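PDB 1LM5: subdomain of Desmoplakin Carboxy-Terminal domain (DPCT) from Homo sapiens, which probably binds intermediate filaments as part of the plakin-repeat tail of desmoplakin, a structural protein. Local coordinates for residues B[14-19]-B[29-34]; B[23-28]-B[41-46]; B[167-172]-B[193-198]; B[52-57]-B[67-72]. All blocks are in the same frame, centred on the assembly; numbering follows the deposited sequence.

Contact 1 of 4, residues B[14-19]-B[29-34]; sequences IFDTEN and IERGIV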
loop_
_atom_site.group_PDB
_atom_site.type_symbol
_atom_site.label_atom_id
_atom_site.label_comp_id
_atom_site.label_asym_id
_atom_site.label_seq_id
_atom_site.Cartn_x
_atom_site.Cartn_y
_atom_site.Cartn_z
ATOM N N ILE B 14 21.225 0.210 -7.740
ATOM C CA ILE B 14 22.583 -0.197 -7.475
ATOM C C ILE B 14 23.519 0.967 -7.258
ATOM O O ILE B 14 23.367 2.014 -7.873
ATOM C CB ILE B 14 23.085 -0.995 -8.675
ATOM C CG1 ILE B 14 22.181 -2.210 -8.878
ATOM C CG2 ILE B 14 24.539 -1.377 -8.489
ATOM C CD1 ILE B 14 22.274 -3.208 -7.760
ATOM N N PHE B 15 24.476 0.795 -6.359
ATOM C CA PHE B 15 25.453 1.838 -6.185
ATOM C C PHE B 15 26.732 1.232 -6.734
ATOM O O PHE B 15 27.294 0.295 -6.161
ATOM C CB PHE B 15 25.645 2.237 -4.727
ATOM C CG PHE B 15 26.548 3.418 -4.570
ATOM C CD1 PHE B 15 26.085 4.702 -4.866
ATOM C CD2 PHE B 15 27.890 3.246 -4.225
ATOM C CE1 PHE B 15 26.949 5.802 -4.831
ATOM C CE2 PHE B 15 28.772 4.343 -4.183
ATOM C CZ PHE B 15 28.299 5.620 -4.488
ATOM N N ASP B 16 27.157 1.737 -7.881
ATOM C CA ASP B 16 28.374 1.262 -8.520
ATOM C C ASP B 16 29.539 1.874 -7.747
ATOM O O ASP B 16 29.866 3.048 -7.913
ATOM C CB ASP B 16 28.374 1.704 -9.984
ATOM C CG ASP B 16 29.610 1.262 -10.736
ATOM O OD1 ASP B 16 29.560 1.282 -11.978
ATOM O OD2 ASP B 16 30.627 0.905 -10.103
ATOM N N THR B 17 30.140 1.063 -6.882
ATOM C CA THR B 17 31.246 1.489 -6.036
ATOM C C THR B 17 32.429 2.029 -6.818
ATOM O O THR B 17 32.998 3.061 -6.461
ATOM C CB THR B 17 31.736 0.322 -5.150
ATOM O OG1 THR B 17 30.673 -0.100 -4.286
ATOM C CG2 THR B 17 32.919 0.767 -4.302
ATOM N N GLU B 18 32.802 1.331 -7.881
ATOM C CA GLU B 18 33.932 1.752 -8.692
ATOM C C GLU B 18 33.724 3.147 -9.259
ATOM O O GLU B 18 34.654 3.953 -9.300
ATOM C CB GLU B 18 34.168 0.761 -9.834
ATOM C CG GLU B 18 35.308 1.153 -10.767
ATOM C CD GLU B 18 35.674 0.053 -11.746
ATOM O OE1 GLU B 18 35.977 -1.074 -11.292
ATOM O OE2 GLU B 18 35.669 0.318 -12.969
ATOM N N ASN B 19 32.500 3.429 -9.692
ATOM C CA ASN B 19 32.179 4.723 -10.275
ATOM C C ASN B 19 31.470 5.650 -9.314
ATOM O O ASN B 19 31.037 6.735 -9.707
ATOM C CB ASN B 19 31.324 4.536 -11.535
ATOM C CG ASN B 19 32.097 3.892 -12.664
ATOM O OD1 ASN B 19 33.157 4.387 -13.055
ATOM N ND2 ASN B 19 31.581 2.789 -13.194
ATOM N N ILE B 29 23.577 -4.814 -14.465
ATOM C CA ILE B 29 23.717 -6.028 -15.251
ATOM C C ILE B 29 24.583 -5.702 -16.468
ATOM O O ILE B 29 25.582 -6.367 -16.731
ATOM C CB ILE B 29 22.354 -6.530 -15.749
ATOM C CG1 ILE B 29 21.464 -6.882 -14.554
ATOM C CG2 ILE B 29 22.541 -7.767 -16.643
ATOM C CD1 ILE B 29 20.088 -7.340 -14.972
ATOM N N GLU B 30 24.187 -4.666 -17.197
ATOM C CA GLU B 30 24.908 -4.239 -18.393
ATOM C C GLU B 30 26.408 -4.080 -18.145
ATOM O O GLU B 30 27.231 -4.563 -18.921
ATOM C CB GLU B 30 24.335 -2.912 -18.894
ATOM C CG GLU B 30 25.017 -2.384 -20.137
ATOM C CD GLU B 30 24.726 -3.243 -21.347
ATOM O OE1 GLU B 30 25.471 -3.142 -22.347
ATOM O OE2 GLU B 30 23.740 -4.013 -21.299
ATOM N N ARG B 31 26.763 -3.402 -17.057
ATOM C CA ARG B 31 28.166 -3.166 -16.740
ATOM C C ARG B 31 28.827 -4.414 -16.165
ATOM O O ARG B 31 30.003 -4.403 -15.813
ATOM C CB ARG B 31 28.279 -1.976 -15.778
ATOM C CG ARG B 31 27.259 -0.904 -16.110
ATOM C CD ARG B 31 27.798 0.501 -16.207
ATOM N NE ARG B 31 28.024 1.126 -14.911
ATOM C CZ ARG B 31 27.847 2.424 -14.671
ATOM N NH1 ARG B 31 27.431 3.239 -15.634
ATOM N NH2 ARG B 31 28.118 2.920 -13.473
ATOM N N GLY B 32 28.057 -5.491 -16.084
ATOM C CA GLY B 32 28.585 -6.738 -15.577
ATOM C C GLY B 32 28.947 -6.746 -14.106
ATOM O O GLY B 32 29.759 -7.568 -13.687
ATOM N N ILE B 33 28.362 -5.848 -13.317
ATOM C CA ILE B 33 28.659 -5.824 -11.886
ATOM C C ILE B 33 27.560 -6.525 -11.086
ATOM O O ILE B 33 27.745 -6.860 -9.916
ATOM C CB ILE B 33 28.886 -4.385 -11.370
ATOM C CG1 ILE B 33 27.649 -3.513 -11.597
ATOM C CG2 ILE B 33 30.099 -3.794 -12.080
ATOM C CD1 ILE B 33 27.800 -2.108 -11.008
ATOM N N VAL B 34 26.419 -6.737 -11.737
ATOM C CA VAL B 34 25.288 -7.464 -11.159
ATOM C C VAL B 34 24.963 -8.522 -12.219
ATOM O O VAL B 34 24.774 -8.182 -13.390
ATOM C CB VAL B 34 24.047 -6.560 -10.975
ATOM C CG1 VAL B 34 22.898 -7.378 -10.414
ATOM C CG2 VAL B 34 24.379 -5.380 -10.073
#
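Where the antiparallel hairpin of strands 11-16 and 21-23 leads into helix 25-30, D16 at the end of strand 11-16 meets R31 and I33 just beyond the helix, which G32, with positive phi, closes in a Schellman motif. The salt bridge runs from R31 NH2 to D16 OD1 at 2.6 Å, a fairly straight bond on the anti side of OD1, somewhat out of the carboxylate plane; R31 NE adds a weak bond to the same oxygen. The carboxylate sits at the edge of the guanidinium, with the two planes 61° apart. N19 ND2 also donates to D16 OD1, at 2.8 Å and from the same face of the carboxylate as NH2, while D16 OD2 accepts from N19 N in an Asx motif. With CG anti to the backbone N (chi1 180°), the D16 carboxylate carbon also comes within 3.8 Å of I33 CD1. Deeper in, I14 and V34 meet tip to tip, I14 CD1 lying 3.8 Å from V34 CG2, and I14 and I33 slide past each other in opposite directions. Branched aliphatic residues suit this buried end. R31 has a second acid, E21, as partner. Two good N-H bonds and a weak third converge on one oxygen of a buried aspartate, which would be expected to favour its ionised form.

Contact 2 of 4, residues B[23-28]-B[41-46]; sequences ISITEG and RLLEAQ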
loop_
_atom_site.group_PDB
_atom_site.type_symbol
_atom_site.label_atom_id
_atom_site.label_comp_id
_atom_site.label_asym_id
_atom_site.label_seq_id
_atom_site.Cartn_x
_atom_site.Cartn_y
_atom_site.Cartn_z
ATOM N N ILE B 23 23.126 3.518 -10.138
ATOM C CA ILE B 23 22.699 3.109 -11.466
ATOM C C ILE B 23 21.531 2.151 -11.273
ATOM O O ILE B 23 21.313 1.626 -10.176
ATOM C CB ILE B 23 23.817 2.389 -12.240
ATOM C CG1 ILE B 23 24.263 1.137 -11.477
ATOM C CG2 ILE B 23 24.977 3.343 -12.456
ATOM C CD1 ILE B 23 25.337 0.336 -12.185
ATOM N N SER B 24 20.777 1.923 -12.338
ATOM C CA SER B 24 19.650 1.010 -12.247
ATOM C C SER B 24 20.195 -0.401 -12.157
ATOM O O SER B 24 21.367 -0.666 -12.449
ATOM C CB SER B 24 18.778 1.108 -13.490
ATOM O OG SER B 24 19.490 0.585 -14.603
ATOM N N ILE B 25 19.335 -1.315 -11.754
ATOM C CA ILE B 25 19.722 -2.704 -11.671
ATOM C C ILE B 25 20.119 -3.146 -13.079
ATOM O O ILE B 25 21.117 -3.829 -13.275
ATOM C CB ILE B 25 18.545 -3.525 -11.147
ATOM C CG1 ILE B 25 18.353 -3.207 -9.662
ATOM C CG2 ILE B 25 18.787 -5.012 -11.340
ATOM C CD1 ILE B 25 16.989 -3.593 -9.129
ATOM N N THR B 26 19.322 -2.738 -14.054
ATOM C CA THR B 26 19.583 -3.073 -15.450
ATOM C C THR B 26 20.986 -2.623 -15.856
ATOM O O THR B 26 21.748 -3.382 -16.462
ATOM C CB THR B 26 18.526 -2.407 -16.347
ATOM O OG1 THR B 26 17.255 -2.969 -16.028
ATOM C CG2 THR B 26 18.815 -2.644 -17.829
ATOM N N GLU B 27 21.337 -1.392 -15.507
ATOM C CA GLU B 27 22.649 -0.882 -15.855
ATOM C C GLU B 27 23.720 -1.708 -15.144
ATOM O O GLU B 27 24.794 -1.966 -15.700
ATOM C CB GLU B 27 22.755 0.597 -15.478
ATOM C CG GLU B 27 24.093 1.223 -15.862
ATOM C CD GLU B 27 24.377 1.131 -17.352
ATOM O OE1 GLU B 27 25.548 1.302 -17.737
ATOM O OE2 GLU B 27 23.438 0.895 -18.140
ATOM N N GLY B 28 23.419 -2.143 -13.919
ATOM C CA GLY B 28 24.373 -2.943 -13.172
ATOM C C GLY B 28 24.642 -4.226 -13.936
ATOM O O GLY B 28 25.781 -4.684 -14.044
ATOM N N ARG B 41 16.072 -10.887 -10.221
ATOM C CA ARG B 41 15.387 -11.085 -8.964
ATOM C C ARG B 41 15.207 -9.801 -8.208
ATOM O O ARG B 41 14.189 -9.622 -7.562
ATOM C CB ARG B 41 16.113 -12.139 -8.149
ATOM C CG ARG B 41 15.860 -13.476 -8.786
ATOM C CD ARG B 41 16.711 -14.588 -8.279
ATOM N NE ARG B 41 16.358 -15.771 -9.049
ATOM C CZ ARG B 41 16.894 -16.970 -8.875
ATOM N NH1 ARG B 41 17.825 -17.159 -7.946
ATOM N NH2 ARG B 41 16.483 -17.981 -9.629
ATOM N N LEU B 42 16.168 -8.889 -8.301
ATOM C CA LEU B 42 15.989 -7.619 -7.610
ATOM C C LEU B 42 14.823 -6.913 -8.282
ATOM O O LEU B 42 14.039 -6.243 -7.618
ATOM C CB LEU B 42 17.236 -6.749 -7.706
ATOM C CG LEU B 42 18.404 -7.322 -6.907
ATOM C CD1 LEU B 42 19.624 -6.460 -7.135
ATOM C CD2 LEU B 42 18.042 -7.397 -5.439
ATOM N N LEU B 43 14.723 -7.067 -9.602
ATOM C CA LEU B 43 13.634 -6.445 -10.358
ATOM C C LEU B 43 12.323 -7.155 -10.028
ATOM O O LEU B 43 11.277 -6.524 -9.968
ATOM C CB LEU B 43 13.879 -6.534 -11.870
ATOM C CG LEU B 43 14.558 -5.426 -12.685
ATOM C CD1 LEU B 43 14.707 -4.161 -11.868
ATOM C CD2 LEU B 43 15.867 -5.920 -13.222
ATOM N N GLU B 44 12.372 -8.467 -9.828
ATOM C CA GLU B 44 11.146 -9.185 -9.486
ATOM C C GLU B 44 10.635 -8.651 -8.167
ATOM O O GLU B 44 9.449 -8.422 -8.001
ATOM C CB GLU B 44 11.404 -10.683 -9.349
ATOM C CG GLU B 44 11.769 -11.359 -10.647
ATOM C CD GLU B 44 12.124 -12.809 -10.444
ATOM O OE1 GLU B 44 12.577 -13.156 -9.333
ATOM O OE2 GLU B 44 11.967 -13.591 -11.401
ATOM N N ALA B 45 11.549 -8.451 -7.229
ATOM C CA ALA B 45 11.173 -7.946 -5.920
ATOM C C ALA B 45 10.406 -6.637 -6.079
ATOM O O ALA B 45 9.501 -6.345 -5.305
ATOM C CB ALA B 45 12.408 -7.737 -5.062
ATOM N N GLN B 46 10.762 -5.861 -7.096
ATOM C CA GLN B 46 10.086 -4.597 -7.323
ATOM C C GLN B 46 8.765 -4.855 -8.010
ATOM O O GLN B 46 7.733 -4.369 -7.579
ATOM C CB GLN B 46 10.948 -3.687 -8.188
ATOM C CG GLN B 46 12.305 -3.422 -7.596
ATOM C CD GLN B 46 13.094 -2.483 -8.456
ATOM O OE1 GLN B 46 12.739 -2.256 -9.603
ATOM N NE2 GLN B 46 14.177 -1.931 -7.914
#
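I25 reaches from the first turn of helix 25-30 into the flank of helix 36-47, and its branched side chain carries most of the packing. Its CD1 lies only 3.5 Å from L42 CB, closer than usual for two carbons, and also comes within 3.6 Å of L43 CD1. The other branch, CG2, meets L43 CD2 at 3.6 Å as the two side chains slide past each other in opposite directions. With CG1 anti to the carbonyl carbon and beside the backbone N (chi1 -72°), CG2 falls anti to that N, and the two branches engage different parts of the leucine pair. This is helix-to-helix packing within the plakin-repeat domain: S24 is the N-cap of helix 25-30, its OG accepting from E27 N at 2.9 Å, and I25 follows directly after it. I25 CD1 meets Q46 NE2 tip to tip at 3.5 Å; the amide's polar needs are met elsewhere, OE1 accepting from I53 N and NE2 donating to A12 O and I11 O, so a buried glutamine can serve here. The packing is looser at T26, which is partly exposed: its OG1 stands 4.3 Å from L43 CD2 and is hydrogen-bonded instead to V71 O, a use of threonine that suits the margin of an apolar interface.

Contact 3 of 4, residues B[167-172]-B[193-198]; sequences TCPKTK and RLLEAA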
loop_
_atom_site.group_PDB
_atom_site.type_symbol
_atom_site.label_atom_id
_atom_site.label_comp_id
_atom_site.label_asym_id
_atom_site.label_seq_id
_atom_site.Cartn_x
_atom_site.Cartn_y
_atom_site.Cartn_z
ATOM N N THR B 167 23.192 -13.105 -5.822
ATOM C CA THR B 167 24.634 -13.059 -5.766
ATOM C C THR B 167 24.846 -11.617 -5.361
ATOM O O THR B 167 24.499 -10.709 -6.110
ATOM C CB THR B 167 25.280 -13.294 -7.126
ATOM O OG1 THR B 167 25.039 -14.643 -7.536
ATOM C CG2 THR B 167 26.770 -13.039 -7.043
ATOM N N CYS B 168 25.362 -11.412 -4.155
ATOM C CA CYS B 168 25.620 -10.072 -3.650
ATOM C C CYS B 168 26.521 -9.406 -4.681
ATOM O O CYS B 168 27.621 -9.877 -4.946
ATOM C CB CYS B 168 26.331 -10.152 -2.294
ATOM S SG CYS B 168 26.598 -8.566 -1.495
ATOM N N PRO B 169 26.057 -8.302 -5.278
ATOM C CA PRO B 169 26.805 -7.559 -6.297
ATOM C C PRO B 169 28.180 -7.084 -5.884
ATOM O O PRO B 169 29.032 -6.842 -6.737
ATOM C CB PRO B 169 25.879 -6.393 -6.619
ATOM C CG PRO B 169 24.531 -6.968 -6.398
ATOM C CD PRO B 169 24.716 -7.720 -5.102
ATOM N N LYS B 170 28.403 -6.927 -4.586
ATOM C CA LYS B 170 29.709 -6.481 -4.131
ATOM C C LYS B 170 30.626 -7.665 -3.806
ATOM O O LYS B 170 31.697 -7.821 -4.396
ATOM C CB LYS B 170 29.572 -5.581 -2.900
ATOM C CG LYS B 170 30.903 -4.983 -2.453
ATOM C CD LYS B 170 30.780 -4.177 -1.181
ATOM C CE LYS B 170 32.132 -3.629 -0.761
ATOM N NZ LYS B 170 32.015 -2.756 0.443
ATOM N N THR B 171 30.189 -8.516 -2.887
ATOM C CA THR B 171 30.990 -9.665 -2.471
ATOM C C THR B 171 30.947 -10.841 -3.434
ATOM O O THR B 171 31.850 -11.677 -3.442
ATOM C CB THR B 171 30.542 -10.176 -1.098
ATOM O OG1 THR B 171 29.213 -10.713 -1.200
ATOM C CG2 THR B 171 30.560 -9.034 -0.084
ATOM N N LYS B 172 29.895 -10.900 -4.239
ATOM C CA LYS B 172 29.694 -11.972 -5.205
ATOM C C LYS B 172 29.306 -13.277 -4.518
ATOM O O LYS B 172 29.274 -14.335 -5.138
ATOM C CB LYS B 172 30.938 -12.172 -6.071
ATOM C CG LYS B 172 31.413 -10.895 -6.746
ATOM C CD LYS B 172 30.285 -10.209 -7.504
ATOM C CE LYS B 172 30.754 -8.902 -8.121
ATOM N NZ LYS B 172 29.663 -8.207 -8.868
ATOM N N ARG B 193 16.697 2.713 -1.571
ATOM C CA ARG B 193 17.595 1.686 -1.083
ATOM C C ARG B 193 18.463 1.160 -2.202
ATOM O O ARG B 193 17.964 0.701 -3.228
ATOM C CB ARG B 193 16.787 0.560 -0.462
ATOM C CG ARG B 193 17.594 -0.453 0.287
ATOM C CD ARG B 193 16.645 -1.318 1.117
ATOM N NE ARG B 193 15.919 -0.500 2.081
ATOM C CZ ARG B 193 16.431 -0.060 3.227
ATOM N NH1 ARG B 193 17.674 -0.365 3.571
ATOM N NH2 ARG B 193 15.701 0.709 4.018
ATOM N N LEU B 194 19.773 1.229 -1.990
ATOM C CA LEU B 194 20.738 0.793 -2.985
ATOM C C LEU B 194 21.588 -0.354 -2.485
ATOM O O LEU B 194 21.867 -0.458 -1.293
ATOM C CB LEU B 194 21.688 1.936 -3.353
ATOM C CG LEU B 194 21.112 3.321 -3.642
ATOM C CD1 LEU B 194 22.222 4.222 -4.185
ATOM C CD2 LEU B 194 19.977 3.207 -4.640
ATOM N N LEU B 195 21.999 -1.201 -3.417
ATOM C CA LEU B 195 22.865 -2.325 -3.115
ATOM C C LEU B 195 24.172 -2.014 -3.824
ATOM O O LEU B 195 24.168 -1.722 -5.021
ATOM C CB LEU B 195 22.300 -3.610 -3.698
ATOM C CG LEU B 195 21.978 -4.776 -2.780
ATOM C CD1 LEU B 195 21.776 -6.022 -3.632
ATOM C CD2 LEU B 195 23.085 -4.964 -1.759
ATOM N N GLU B 196 25.287 -2.062 -3.102
ATOM C CA GLU B 196 26.569 -1.794 -3.730
ATOM C C GLU B 196 26.967 -2.932 -4.668
ATOM O O GLU B 196 26.637 -4.092 -4.430
ATOM C CB GLU B 196 27.651 -1.603 -2.673
ATOM C CG GLU B 196 27.484 -0.336 -1.878
ATOM C CD GLU B 196 28.602 -0.129 -0.872
ATOM O OE1 GLU B 196 28.549 0.881 -0.140
ATOM O OE2 GLU B 196 29.527 -0.969 -0.813
ATOM N N ALA B 197 27.674 -2.586 -5.738
ATOM C CA ALA B 197 28.129 -3.563 -6.709
ATOM C C ALA B 197 29.521 -3.162 -7.176
ATOM O O ALA B 197 29.812 -1.975 -7.350
ATOM C CB ALA B 197 27.183 -3.613 -7.894
ATOM N N ALA B 198 30.371 -4.158 -7.371
ATOM C CA ALA B 198 31.737 -3.931 -7.817
ATOM C C ALA B 198 32.068 -4.987 -8.855
ATOM O O ALA B 198 31.412 -6.029 -8.910
ATOM C CB ALA B 198 32.698 -4.037 -6.632
#
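Apolar packing comes from P169, whose ring is set against strand 193-197. P169 CB lies 3.3 Å from A197 CB, tighter than a normal carbon contact, and the small alanine lets the turn come this close. Farther round the ring, P169 CD touches L195 CD1 at 3.7 Å, the two side chains crossing at about a right angle. Hydrogen bonds gather on P169 O. A198 N donates to it at 3.1 Å and 167°, from above the carbonyl plane, and K172 NZ reaches it at 2.6 Å from the opposite face. The same ammonium bonds A198 O at 2.8 Å, nearly along the C=O axis, so one lysine ties the turn to the end of the strand. A bend at chi2 (-52°) turns CD of K172 aside, and the chain beyond runs extended to NZ. Charge pairing is weaker and lies at the more exposed margin: K170 NZ stands 3.3 Å from E196 OE2 in a salt bridge whose hydrogen bond is weak. The two long side chains lie side by side and point the same way, K170 extended with CG anti to the backbone N. The loop between strands 166-167 and 174-175 is thereby joined to the mixed sheet that also contains strand 11-16. Within this contact two backbone carbonyls share one lysine ammonium, with I33 O also close by; its positive charge would be expected to offset the repulsion between P169 O and A198 O.

Contact 4 of 4, residues B[52-57]-B[67-72]; sequences IIHPTT and VSQGVI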
loop_
_atom_site.group_PDB
_atom_site.type_symbol
_atom_site.label_atom_id
_atom_site.label_comp_id
_atom_site.label_asym_id
_atom_site.label_seq_id
_atom_site.Cartn_x
_atom_site.Cartn_y
_atom_site.Cartn_z
ATOM N N ILE B 52 8.329 -1.792 -11.057
ATOM C CA ILE B 52 9.757 -1.630 -11.230
ATOM C C ILE B 52 10.028 -0.235 -10.678
ATOM O O ILE B 52 9.304 0.715 -10.985
ATOM C CB ILE B 52 10.122 -1.710 -12.715
ATOM C CG1 ILE B 52 9.725 -3.089 -13.259
ATOM C CG2 ILE B 52 11.609 -1.473 -12.897
ATOM C CD1 ILE B 52 10.400 -4.256 -12.512
ATOM N N ILE B 53 11.048 -0.106 -9.845
ATOM C CA ILE B 53 11.328 1.188 -9.253
ATOM C C ILE B 53 12.236 2.027 -10.127
ATOM O O ILE B 53 13.330 1.598 -10.488
ATOM C CB ILE B 53 11.963 1.023 -7.856
ATOM C CG1 ILE B 53 11.003 0.230 -6.966
ATOM C CG2 ILE B 53 12.264 2.407 -7.235
ATOM C CD1 ILE B 53 11.578 -0.151 -5.611
ATOM N N HIS B 54 11.785 3.230 -10.473
ATOM C CA HIS B 54 12.626 4.081 -11.296
ATOM C C HIS B 54 13.788 4.466 -10.389
ATOM O O HIS B 54 13.589 5.014 -9.318
ATOM C CB HIS B 54 11.882 5.316 -11.767
ATOM C CG HIS B 54 12.664 6.112 -12.757
ATOM N ND1 HIS B 54 13.835 6.755 -12.424
ATOM C CD2 HIS B 54 12.498 6.293 -14.089
ATOM C CE1 HIS B 54 14.361 7.296 -13.511
ATOM N NE2 HIS B 54 13.570 7.029 -14.533
ATOM N N PRO B 55 15.018 4.183 -10.819
ATOM C CA PRO B 55 16.195 4.491 -10.003
ATOM C C PRO B 55 16.396 5.916 -9.521
ATOM O O PRO B 55 17.038 6.127 -8.497
ATOM C CB PRO B 55 17.349 3.996 -10.863
ATOM C CG PRO B 55 16.851 4.187 -12.240
ATOM C CD PRO B 55 15.411 3.749 -12.169
ATOM N N THR B 56 15.848 6.890 -10.235
ATOM C CA THR B 56 16.041 8.270 -9.814
ATOM C C THR B 56 14.821 8.849 -9.109
ATOM O O THR B 56 14.958 9.505 -8.079
ATOM C CB THR B 56 16.410 9.173 -11.014
ATOM O OG1 THR B 56 15.249 9.414 -11.810
ATOM C CG2 THR B 56 17.450 8.505 -11.874
ATOM N N THR B 57 13.633 8.583 -9.646
ATOM C CA THR B 57 12.397 9.112 -9.071
ATOM C C THR B 57 11.776 8.226 -8.006
ATOM O O THR B 57 11.045 8.711 -7.141
ATOM C CB THR B 57 11.326 9.349 -10.155
ATOM O OG1 THR B 57 10.875 8.091 -10.675
ATOM C CG2 THR B 57 11.899 10.180 -11.289
ATOM N N VAL B 67 10.187 -0.628 -19.487
ATOM C CA VAL B 67 10.899 -0.883 -20.740
ATOM C C VAL B 67 10.952 0.421 -21.524
ATOM O O VAL B 67 11.994 0.807 -22.046
ATOM C CB VAL B 67 10.200 -1.958 -21.598
ATOM C CG1 VAL B 67 10.755 -1.940 -23.033
ATOM C CG2 VAL B 67 10.422 -3.315 -20.977
ATOM N N SER B 68 9.820 1.102 -21.586
ATOM C CA SER B 68 9.739 2.354 -22.309
ATOM C C SER B 68 10.753 3.375 -21.809
ATOM O O SER B 68 11.294 4.147 -22.588
ATOM C CB SER B 68 8.322 2.916 -22.201
ATOM O OG SER B 68 7.438 2.067 -22.908
ATOM N N GLN B 69 11.024 3.355 -20.509
ATOM C CA GLN B 69 11.972 4.294 -19.931
ATOM C C GLN B 69 13.409 3.796 -19.848
ATOM O O GLN B 69 14.286 4.486 -19.315
ATOM C CB GLN B 69 11.464 4.719 -18.557
ATOM C CG GLN B 69 10.155 5.484 -18.637
ATOM C CD GLN B 69 9.621 5.863 -17.278
ATOM O OE1 GLN B 69 10.364 6.334 -16.423
ATOM N NE2 GLN B 69 8.322 5.668 -17.073
ATOM N N GLY B 70 13.654 2.606 -20.387
ATOM C CA GLY B 70 14.990 2.045 -20.368
ATOM C C GLY B 70 15.404 1.549 -18.996
ATOM O O GLY B 70 16.573 1.225 -18.780
ATOM N N VAL B 71 14.447 1.481 -18.076
ATOM C CA VAL B 71 14.742 1.027 -16.726
ATOM C C VAL B 71 15.051 -0.466 -16.754
ATOM O O VAL B 71 15.823 -0.962 -15.941
ATOM C CB VAL B 71 13.583 1.321 -15.771
ATOM C CG1 VAL B 71 13.883 0.717 -14.398
ATOM C CG2 VAL B 71 13.402 2.831 -15.650
ATOM N N ILE B 72 14.431 -1.174 -17.696
ATOM C CA ILE B 72 14.676 -2.605 -17.883
ATOM C C ILE B 72 14.573 -2.823 -19.388
ATOM O O ILE B 72 13.885 -2.059 -20.081
ATOM C CB ILE B 72 13.615 -3.512 -17.191
ATOM C CG1 ILE B 72 12.258 -3.371 -17.879
ATOM C CG2 ILE B 72 13.489 -3.148 -15.702
ATOM C CD1 ILE B 72 11.151 -4.196 -17.222
#
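The backbone at H54, leaving the short strand 52-53, comes nearest to V71, where the chain has left helix 63-68 through G70, a residue of positive phi closing a Schellman motif; their CA atoms are 6.6 Å apart. V71 is the wedge of the contact. Its CG1, anti to the backbone N (chi1 175°), lies 3.5 Å from I52 CG2, a tight carbon pair in which the side chains slide past each other in opposite directions. Its other branch, CG2, approaches H54 CD2 at 3.9 Å, and P55 CD lies 4.1 Å from CG1. A β-branched residue suits this place because its two methyls can serve different neighbours. I52 CG2 also meets I72 CG2 at 3.8 Å, the two crossing obliquely; both isoleucines face inward, where L80 of helix 74-88 and A66 of helix 63-68 touch them too. On the outer side H54 and Q69 meet across the surface. Q69 OE1 comes to the edge of the imidazole, 3.2 Å from CD2, with ring and amide planes 35° apart. The ring's rotation is fixed at ND1, where T56 N donates in the ring plane at 3.0 Å, so that nitrogen serves as the acceptor. Q69, exposed, and H54, partly exposed, suit the solvent-facing margin. A short hairpin (52-53, 60-61) followed by helices 63-68 and 74-88 is the pattern of the plakin repeat; the contact packs the turn between the two helices back on the hairpin.

In the fold
Contacts 1 and 2 are the more buried; contacts 3 and 4 are only partly so. Contacts 1 and 2 share helix 25-30, while contacts 1 and 3 meet in the mixed sheet through neighbouring strands 11-16 and 193-197, joined by bonds such as F15 to L195. Contact 2 lies nearest the chain's centre and is almost wholly apolar; it touches contact 4 through T26 to V71 and Q46 to I53. Contacts 1 and 4 both pair a strand end with the residues after a Schellman-closed helix, and both have an apolar inner part, but contact 1 adds a buried salt bridge and contact 4 only a histidine edge near the surface. Contacts 3 and 4 lie about 19 Å apart between centres.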